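Local coordinates for fiber protein (Snake adenovirus 1, PDB 4D0U), which probably forms the trimeric spikes that project from the capsid vertices and attach the virion to a host receptor, here represented by the fibre head domain, at residues E46-N50 with F85-S90; G53-Q59 with L73-D79. The protein carries 2 engineered substitutions. All blocks are in the same frame, centred on the assembly; numbering follows the deposited sequence.

Contact 1: E46-N50 with F85-S90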
ATOM      1  N   GLU A  46      -7.471   8.976  13.815  1.00 15.98           N
ATOM      2  CA  GLU A  46      -8.621   8.894  14.687  1.00 17.26           C
ATOM      3  C   GLU A  46      -9.321   7.557  14.572  1.00 17.95           C
ATOM      4  O   GLU A  46      -9.243   6.896  13.542  1.00 16.33           O
ATOM      5  CB  GLU A  46      -9.587  10.052  14.460  1.00 20.12           C
ATOM      6  CG  GLU A  46     -10.368  10.092  13.179  1.00 20.71           C
ATOM      7  CD  GLU A  46     -11.168  11.401  13.074  1.00 21.75           C
ATOM      8  OE1 GLU A  46     -10.492  12.443  12.905  1.00 21.76           O
ATOM      9  OE2 GLU A  46     -12.421  11.407  13.163  1.00 20.71           O
ATOM     10  N   GLU A  47     -10.034   7.188  15.626  1.00 17.44           N
ATOM     11  CA  GLU A  47     -10.808   5.959  15.641  1.00 19.27           C
ATOM     12  C   GLU A  47     -12.265   6.323  15.408  1.00 18.99           C
ATOM     13  O   GLU A  47     -12.775   7.281  16.007  1.00 18.87           O
ATOM     14  CB  GLU A  47     -10.645   5.287  17.005  0.50 21.17           C
ATOM     15  CG  GLU A  47     -11.137   3.854  17.060  0.50 24.04           C
ATOM     16  CD  GLU A  47     -10.131   2.881  16.483  0.50 25.91           C
ATOM     17  OE1 GLU A  47      -8.946   3.255  16.337  0.50 27.47           O
ATOM     18  OE2 GLU A  47     -10.524   1.741  16.169  0.50 27.40           O
ATOM     19  N   LEU A  48     -12.937   5.566  14.548  1.00 16.62           N
ATOM     20  CA  LEU A  48     -14.364   5.761  14.289  1.00 17.15           C
ATOM     21  C   LEU A  48     -15.085   4.480  14.678  1.00 17.39           C
ATOM     22  O   LEU A  48     -14.526   3.383  14.556  1.00 16.27           O
ATOM     23  CB  LEU A  48     -14.623   6.053  12.795  1.00 18.03           C
ATOM     24  CG  LEU A  48     -14.400   7.477  12.273  1.00 19.75           C
ATOM     25  CD1 LEU A  48     -12.946   7.869  12.294  1.00 23.18           C
ATOM     26  CD2 LEU A  48     -14.937   7.690  10.877  1.00 21.73           C
ATOM     27  N   GLN A  49     -16.330   4.600  15.132  1.00 16.75           N
ATOM     28  CA  GLN A  49     -17.069   3.428  15.527  1.00 18.70           C
ATOM     29  C   GLN A  49     -18.508   3.548  15.049  1.00 17.73           C
ATOM     30  O   GLN A  49     -19.110   4.610  15.179  1.00 18.21           O
ATOM     31  CB  GLN A  49     -17.022   3.309  17.045  1.00 23.60           C
ATOM     32  CG  GLN A  49     -17.477   1.961  17.559  1.00 32.04           C
ATOM     33  CD  GLN A  49     -17.014   1.696  18.982  1.00 38.82           C
ATOM     34  OE1 GLN A  49     -17.692   0.991  19.732  1.00 47.13           O
ATOM     35  NE2 GLN A  49     -15.854   2.245  19.358  1.00 40.31           N
ATOM     36  N   ASN A  50     -19.060   2.483  14.485  1.00 16.63           N
ATOM     37  CA  ASN A  50     -20.463   2.517  14.090  1.00 17.87           C
ATOM     38  C   ASN A  50     -21.391   2.152  15.258  1.00 19.87           C
ATOM     39  O   ASN A  50     -20.916   1.938  16.375  1.00 20.27           O
ATOM     40  CB  ASN A  50     -20.733   1.706  12.809  1.00 16.84           C
ATOM     41  CG  ASN A  50     -20.711   0.207  13.018  1.00 16.18           C
ATOM     42  OD1 ASN A  50     -20.470  -0.283  14.114  1.00 16.91           O
ATOM     43  ND2 ASN A  50     -20.974  -0.527  11.951  1.00 16.46           N
ATOM     44  N   PHE A  85     -20.109   0.786   6.438  1.00 12.44           N
ATOM     45  CA  PHE A  85     -19.706   1.288   7.729  1.00 12.26           C
ATOM     46  C   PHE A  85     -20.061   2.764   7.759  1.00 12.66           C
ATOM     47  O   PHE A  85     -19.606   3.537   6.912  1.00 12.43           O
ATOM     48  CB  PHE A  85     -18.182   1.151   7.852  1.00 11.90           C
ATOM     49  CG  PHE A  85     -17.611   1.724   9.121  1.00 11.84           C
ATOM     50  CD1 PHE A  85     -17.761   1.039  10.331  1.00 11.94           C
ATOM     51  CD2 PHE A  85     -16.933   2.961   9.106  1.00 12.49           C
ATOM     52  CE1 PHE A  85     -17.230   1.546  11.508  1.00 12.03           C
ATOM     53  CE2 PHE A  85     -16.410   3.473  10.292  1.00 12.13           C
ATOM     54  CZ  PHE A  85     -16.560   2.757  11.488  1.00 12.08           C
ATOM     55  N   LYS A  86     -20.847   3.156   8.763  1.00 13.91           N
ATOM     56  CA  LYS A  86     -21.238   4.571   8.928  1.00 15.12           C
ATOM     57  C   LYS A  86     -20.877   5.038  10.328  1.00 14.72           C
ATOM     58  O   LYS A  86     -21.176   4.354  11.308  1.00 14.87           O
ATOM     59  CB  LYS A  86     -22.736   4.770   8.669  1.00 17.19           C
ATOM     60  CG  LYS A  86     -23.145   4.470   7.226  1.00 20.94           C
ATOM     61  CD  LYS A  86     -24.638   4.651   7.003  1.00 26.32           C
ATOM     62  CE  LYS A  86     -25.212   3.445   6.253  1.00 32.38           C
ATOM     63  NZ  LYS A  86     -25.307   3.656   4.772  1.00 37.54           N
ATOM     64  N   ALA A  87     -20.173   6.165  10.414  1.00 14.68           N
ATOM     65  CA  ALA A  87     -19.697   6.661  11.707  1.00 15.17           C
ATOM     66  C   ALA A  87     -19.380   8.133  11.608  1.00 15.81           C
ATOM     67  O   ALA A  87     -18.951   8.618  10.548  1.00 15.35           O
ATOM     68  CB  ALA A  87     -18.457   5.898  12.162  1.00 15.32           C
ATOM     69  N   PRO A  88     -19.601   8.876  12.706  1.00 16.08           N
ATOM     70  CA  PRO A  88     -19.215  10.285  12.677  1.00 16.25           C
ATOM     71  C   PRO A  88     -17.701  10.450  12.624  1.00 16.11           C
ATOM     72  O   PRO A  88     -16.960   9.706  13.268  1.00 17.17           O
ATOM     73  CB  PRO A  88     -19.762  10.850  13.995  1.00 17.70           C
ATOM     74  CG  PRO A  88     -20.252   9.712  14.796  1.00 18.34           C
ATOM     75  CD  PRO A  88     -20.275   8.473  13.960  1.00 17.55           C
ATOM     76  N   ALA A  89     -17.273  11.447  11.862  1.00 15.49           N
ATOM     77  CA  ALA A  89     -15.867  11.798  11.707  1.00 16.44           C
ATOM     78  C   ALA A  89     -15.620  13.219  12.197  1.00 17.28           C
ATOM     79  O   ALA A  89     -16.534  14.057  12.141  1.00 17.09           O
ATOM     80  CB  ALA A  89     -15.505  11.694  10.232  1.00 16.30           C
ATOM     81  N   SER A  90     -14.397  13.488  12.652  1.00 17.14           N
ATOM     82  CA  SER A  90     -14.002  14.850  13.025  1.00 18.49           C
ATOM     83  C   SER A  90     -14.135  15.844  11.878  1.00 18.51           C
ATOM     84  O   SER A  90     -14.146  15.469  10.704  1.00 17.53           O
ATOM     85  CB  SER A  90     -12.583  14.861  13.547  1.00 18.03           C
ATOM     86  OG  SER A  90     -11.679  14.676  12.477  1.00 18.34           O
TER
HETATM   87  O   HOH W   1     -14.505  10.709  15.097  1.00 49.82           O
HETATM   88  O   HOH W   2     -16.979   7.573  15.261  1.00 21.22           O
HETATM   89  O   HOH W   3     -22.296   0.918   9.865  1.00 16.55           O

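Contact 2: G53-Q59 with L73-D79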
ATOM      1  N   GLY A  53     -20.708  -1.153  17.070  1.00 27.04           N
ATOM      2  CA  GLY A  53     -19.406  -1.292  17.723  1.00 25.83           C
ATOM      3  C   GLY A  53     -18.265  -1.830  16.860  1.00 22.62           C
ATOM      4  O   GLY A  53     -17.194  -2.163  17.394  1.00 24.84           O
ATOM      5  N   VAL A  54     -18.473  -1.922  15.542  1.00 19.69           N
ATOM      6  CA  VAL A  54     -17.345  -2.084  14.604  1.00 17.03           C
ATOM      7  C   VAL A  54     -16.472  -0.837  14.713  1.00 15.98           C
ATOM      8  O   VAL A  54     -16.971   0.278  14.690  1.00 15.78           O
ATOM      9  CB  VAL A  54     -17.819  -2.285  13.132  1.00 17.15           C
ATOM     10  CG1 VAL A  54     -16.629  -2.324  12.179  1.00 17.17           C
ATOM     11  CG2 VAL A  54     -18.680  -3.543  12.964  1.00 18.20           C
ATOM     12  N   SER A  55     -15.157  -1.027  14.831  1.00 16.42           N
ATOM     13  CA  SER A  55     -14.275   0.138  14.917  1.00 16.82           C
ATOM     14  C   SER A  55     -13.155   0.092  13.910  1.00 15.87           C
ATOM     15  O   SER A  55     -12.595  -0.980  13.628  1.00 15.60           O
ATOM     16  CB  SER A  55     -13.751   0.370  16.319  1.00 22.03           C
ATOM     17  OG  SER A  55     -12.843  -0.611  16.659  1.00 26.16           O
ATOM     18  N   PHE A  56     -12.873   1.270  13.372  1.00 14.94           N
ATOM     19  CA  PHE A  56     -11.815   1.495  12.393  1.00 14.26           C
ATOM     20  C   PHE A  56     -10.884   2.555  12.922  1.00 14.39           C
ATOM     21  O   PHE A  56     -11.316   3.502  13.576  1.00 15.70           O
ATOM     22  CB  PHE A  56     -12.380   2.077  11.099  1.00 14.11           C
ATOM     23  CG  PHE A  56     -12.807   1.058  10.092  1.00 14.30           C
ATOM     24  CD1 PHE A  56     -14.017   0.375  10.239  1.00 15.56           C
ATOM     25  CD2 PHE A  56     -12.020   0.802   8.967  1.00 14.39           C
ATOM     26  CE1 PHE A  56     -14.426  -0.566   9.301  1.00 14.81           C
ATOM     27  CE2 PHE A  56     -12.447  -0.125   8.022  1.00 14.09           C
ATOM     28  CZ  PHE A  56     -13.639  -0.813   8.190  1.00 14.00           C
ATOM     29  N   ALA A  57      -9.618   2.438  12.562  1.00 12.87           N
ATOM     30  CA  ALA A  57      -8.707   3.542  12.713  1.00 12.54           C
ATOM     31  C   ALA A  57      -8.382   4.094  11.335  1.00 12.47           C
ATOM     32  O   ALA A  57      -8.131   3.328  10.414  1.00 12.46           O
ATOM     33  CB  ALA A  57      -7.445   3.046  13.387  1.00 12.90           C
ATOM     34  N   PHE A  58      -8.412   5.418  11.195  1.00 12.30           N
ATOM     35  CA  PHE A  58      -8.036   6.076   9.958  1.00 12.26           C
ATOM     36  C   PHE A  58      -6.866   6.987  10.208  1.00 12.55           C
ATOM     37  O   PHE A  58      -6.784   7.614  11.261  1.00 14.24           O
ATOM     38  CB  PHE A  58      -9.208   6.873   9.395  1.00 12.97           C
ATOM     39  CG  PHE A  58     -10.280   5.998   8.804  1.00 14.25           C
ATOM     40  CD1 PHE A  58     -10.194   5.589   7.479  1.00 15.30           C
ATOM     41  CD2 PHE A  58     -11.332   5.528   9.599  1.00 16.47           C
ATOM     42  CE1 PHE A  58     -11.165   4.758   6.924  1.00 14.80           C
ATOM     43  CE2 PHE A  58     -12.301   4.700   9.045  1.00 15.77           C
ATOM     44  CZ  PHE A  58     -12.201   4.306   7.721  1.00 15.57           C
ATOM     45  N   GLN A  59      -5.969   7.055   9.238  1.00 12.07           N
ATOM     46  CA  GLN A  59      -4.900   8.076   9.221  1.00 12.24           C
ATOM     47  C   GLN A  59      -4.986   8.846   7.938  1.00 12.44           C
ATOM     48  O   GLN A  59      -5.146   8.256   6.868  1.00 12.21           O
ATOM     49  CB  GLN A  59      -3.538   7.405   9.368  1.00 12.72           C
ATOM     50  CG  GLN A  59      -2.357   8.322   9.062  1.00 14.27           C
ATOM     51  CD  GLN A  59      -1.069   7.544   8.885  1.00 15.98           C
ATOM     52  OE1 GLN A  59      -1.083   6.315   8.843  1.00 17.35           O
ATOM     53  NE2 GLN A  59       0.046   8.256   8.783  1.00 18.04           N
ATOM     54  N   LEU A  73      -5.221   8.257   2.443  1.00  9.38           N
ATOM     55  CA  LEU A  73      -6.025   7.745   3.543  1.00  9.34           C
ATOM     56  C   LEU A  73      -5.624   6.300   3.842  1.00  9.70           C
ATOM     57  O   LEU A  73      -5.673   5.448   2.939  1.00 10.01           O
ATOM     58  CB  LEU A  73      -7.502   7.784   3.119  1.00  9.69           C
ATOM     59  CG  LEU A  73      -8.482   7.334   4.209  1.00 10.26           C
ATOM     60  CD1 LEU A  73      -8.552   8.367   5.342  1.00 10.84           C
ATOM     61  CD2 LEU A  73      -9.845   7.088   3.615  1.00 11.06           C
ATOM     62  N   PHE A  74      -5.228   6.048   5.082  1.00  9.46           N
ATOM     63  CA  PHE A  74      -4.928   4.694   5.565  1.00  9.42           C
ATOM     64  C   PHE A  74      -6.095   4.241   6.421  1.00  9.72           C
ATOM     65  O   PHE A  74      -6.596   5.015   7.241  1.00 10.26           O
ATOM     66  CB  PHE A  74      -3.667   4.731   6.437  1.00  9.55           C
ATOM     67  CG  PHE A  74      -2.409   5.082   5.696  1.00 10.94           C
ATOM     68  CD1 PHE A  74      -1.641   4.087   5.058  1.00 11.08           C
ATOM     69  CD2 PHE A  74      -1.973   6.413   5.654  1.00 10.99           C
ATOM     70  CE1 PHE A  74      -0.453   4.426   4.389  1.00 11.62           C
ATOM     71  CE2 PHE A  74      -0.796   6.747   4.983  1.00 11.09           C
ATOM     72  CZ  PHE A  74      -0.042   5.758   4.365  1.00 11.46           C
ATOM     73  N   ALA A  75      -6.515   2.985   6.291  1.00  8.78           N
ATOM     74  CA  ALA A  75      -7.655   2.469   7.073  1.00  8.75           C
ATOM     75  C   ALA A  75      -7.305   1.111   7.646  1.00  9.31           C
ATOM     76  O   ALA A  75      -6.699   0.289   6.946  1.00  9.16           O
ATOM     77  CB  ALA A  75      -8.889   2.361   6.180  1.00  9.41           C
ATOM     78  N   TYR A  76      -7.651   0.876   8.917  1.00  9.51           N
ATOM     79  CA  TYR A  76      -7.420  -0.424   9.562  1.00 10.42           C
ATOM     80  C   TYR A  76      -8.628  -0.801  10.420  1.00 10.71           C
ATOM     81  O   TYR A  76      -9.148   0.024  11.163  1.00 11.00           O
ATOM     82  CB  TYR A  76      -6.188  -0.387  10.477  1.00 10.95           C
ATOM     83  CG  TYR A  76      -6.122  -1.633  11.311  1.00 12.32           C
ATOM     84  CD1 TYR A  76      -5.724  -2.843  10.744  1.00 13.21           C
ATOM     85  CD2 TYR A  76      -6.533  -1.616  12.654  1.00 12.98           C
ATOM     86  CE1 TYR A  76      -5.709  -4.004  11.481  1.00 15.12           C
ATOM     87  CE2 TYR A  76      -6.519  -2.796  13.399  1.00 14.68           C
ATOM     88  CZ  TYR A  76      -6.096  -3.963  12.795  1.00 15.75           C
ATOM     89  OH  TYR A  76      -6.076  -5.148  13.496  1.00 21.10           O
ATOM     90  N   SER A  77      -9.061  -2.049  10.309  1.00 10.54           N
ATOM     91  CA  SER A  77      -9.976  -2.634  11.293  1.00 11.28           C
ATOM     92  C   SER A  77      -9.682  -4.104  11.471  1.00 12.52           C
ATOM     93  O   SER A  77      -9.431  -4.821  10.514  1.00 12.38           O
ATOM     94  CB  SER A  77     -11.433  -2.460  10.848  1.00 11.67           C
ATOM     95  OG  SER A  77     -12.318  -3.025  11.827  1.00 12.13           O
ATOM     96  N   GLY A  78      -9.765  -4.555  12.714  1.00 13.41           N
ATOM     97  CA  GLY A  78      -9.678  -6.001  12.977  1.00 14.96           C
ATOM     98  C   GLY A  78     -11.033  -6.668  12.873  1.00 16.72           C
ATOM     99  O   GLY A  78     -11.136  -7.898  12.941  1.00 19.42           O
ATOM    100  N   ASP A  79     -12.071  -5.871  12.684  1.00 15.90           N
ATOM    101  CA  ASP A  79     -13.426  -6.399  12.628  1.00 17.60           C
ATOM    102  C   ASP A  79     -13.775  -6.883  11.242  1.00 17.41           C
ATOM    103  O   ASP A  79     -13.069  -6.599  10.268  1.00 17.77           O
ATOM    104  CB  ASP A  79     -14.411  -5.329  13.110  1.00 18.01           C
ATOM    105  CG  ASP A  79     -14.199  -4.977  14.580  1.00 20.26           C
ATOM    106  OD1 ASP A  79     -13.814  -5.876  15.362  1.00 22.92           O
ATOM    107  OD2 ASP A  79     -14.394  -3.808  14.965  1.00 20.49           O
TER
HETATM  108  O   HOH W   4     -14.665  -3.237  17.577  1.00 36.76           O
HETATM  109  O   HOH W   5     -10.328  -2.812  14.918  1.00 24.42           O

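Contact 1: E46-N50 with F85-S90
The ring of Phe-85 turns an edge to the backbone of 46-50: Leu-48 C lies in the ring plane, and Leu-48 O, close to that plane, is 3.7 Å from Phe-85 CZ. Ring hydrogens carry slight positive charge, so a carbonyl oxygen suits this edge. Farther round, the Asn-50 side chain passes aslant beside Phe-85, its CB 3.7 Å from Phe-85 CE1 and its amide plane turned 28° from the ring. OD1 accepts from the backbone N of Lys-52, an Asx turn, and of Val-54, while ND2 reaches Lys-86 N through a water.

The other flat group is the carboxylate of Glu-46, which faces Ser-90 with both syn lone pairs. Ser-90 OG donates to Glu-46 OE1 at 2.6 Å. Ser-90 N gives Glu-46 OE2 an almost straight bond of 2.9 Å. In the antiparallel beta-sandwich of the head, this contact joins an outer strand of one sheet, 40-49, to an outer strand of the other, 85-88; the N-to-C directions of the short segments 46-49 and 85-88 lie 120° apart. Leu-48 fills the junction, with CB 3.9 Å from Ala-87 CB; alanine is small enough for its CB to lie just 3.3 Å from Gln-49 O. Pro-88 O accepts from two waters, one also donating to Glu-46 OE2, the other accepting from Gln-49 N. Ser-90 is also the N-cap of helix 91-98, its OG accepting from Leu-93 N; Glu-46 probably helps to orient this hydroxyl and places negative charge where the helix dipole would probably favour it.

Contact 2: G53-Q59 with L73-D79
Ser-77 CB stands squarely over one face of the Phe-56 ring, 3.6 Å from its centroid, a CH-pi contact for which the small serine side chain is well suited. On the same side of the sheet, in a non-hydrogen-bonded pair, the Phe-58 ring meets Ala-75 obliquely, CE1 lying 3.4 Å from Ala-75 CB; strands 105-109 and 122-127 of the opposing sheet pack here, hence the aromatic and methyl groups. On the other side, Gln-59 and Phe-74 extend together, amide and ring planes 25° apart, and Gln-59 OE1 lies 3.3 Å from Phe-74 CD2. Lys-70 of the second subunit joins them, hydrogen-bonded through NZ to Gln-59 OE1 and making a cation-pi contact with Phe-74, while Gln-59 NE2 donates to Asp-43.

Where the hairpin strands part, Val-54 and Asp-79 pass in antiparallel fashion. Asp-79 OD2, met close to its C-O axis, accepts from Ser-55 N at 2.9 Å (169°). With OG opposite its backbone N (chi1 -179°), Ser-77 donates to Ser-55 O at 2.7 Å and accepts from Asp-79 N, an ST turn. Paired backbone bonds at Ala-57/Tyr-76 and Gln-59/Phe-74 hold the antiparallel register. Serine and aspartate thus carry on the cross-strand bonding after main-chain pairing stops; the apolar Phe-56, Phe-58 and Ala-75 suit the opposing sheet, and the mixed aromatic, methyl and amide groups opposite suit the second subunit.

Contact 2 pairs neighbouring strands within one sheet, whereas contact 1 crosses from that sheet to the other. They share a seam: strands 40-49 and 55-65 are adjacent, with Leu-48 N 2.8 Å from Phe-56 O and Glu-46 O 2.9 Å from Phe-58 N, both probable hydrogen bonds. The rings of Phe-85 and Phe-56 also meet, so the aromatic packing of the two contacts is continuous. Both are partly buried, but contact 2 has more buried residues and rests on regular backbone beta pairing; that pairing is absent between the segments of contact 1, at the sandwich margin, where side chains do the joining. Each also touches the second subunit, contact 2 more extensively.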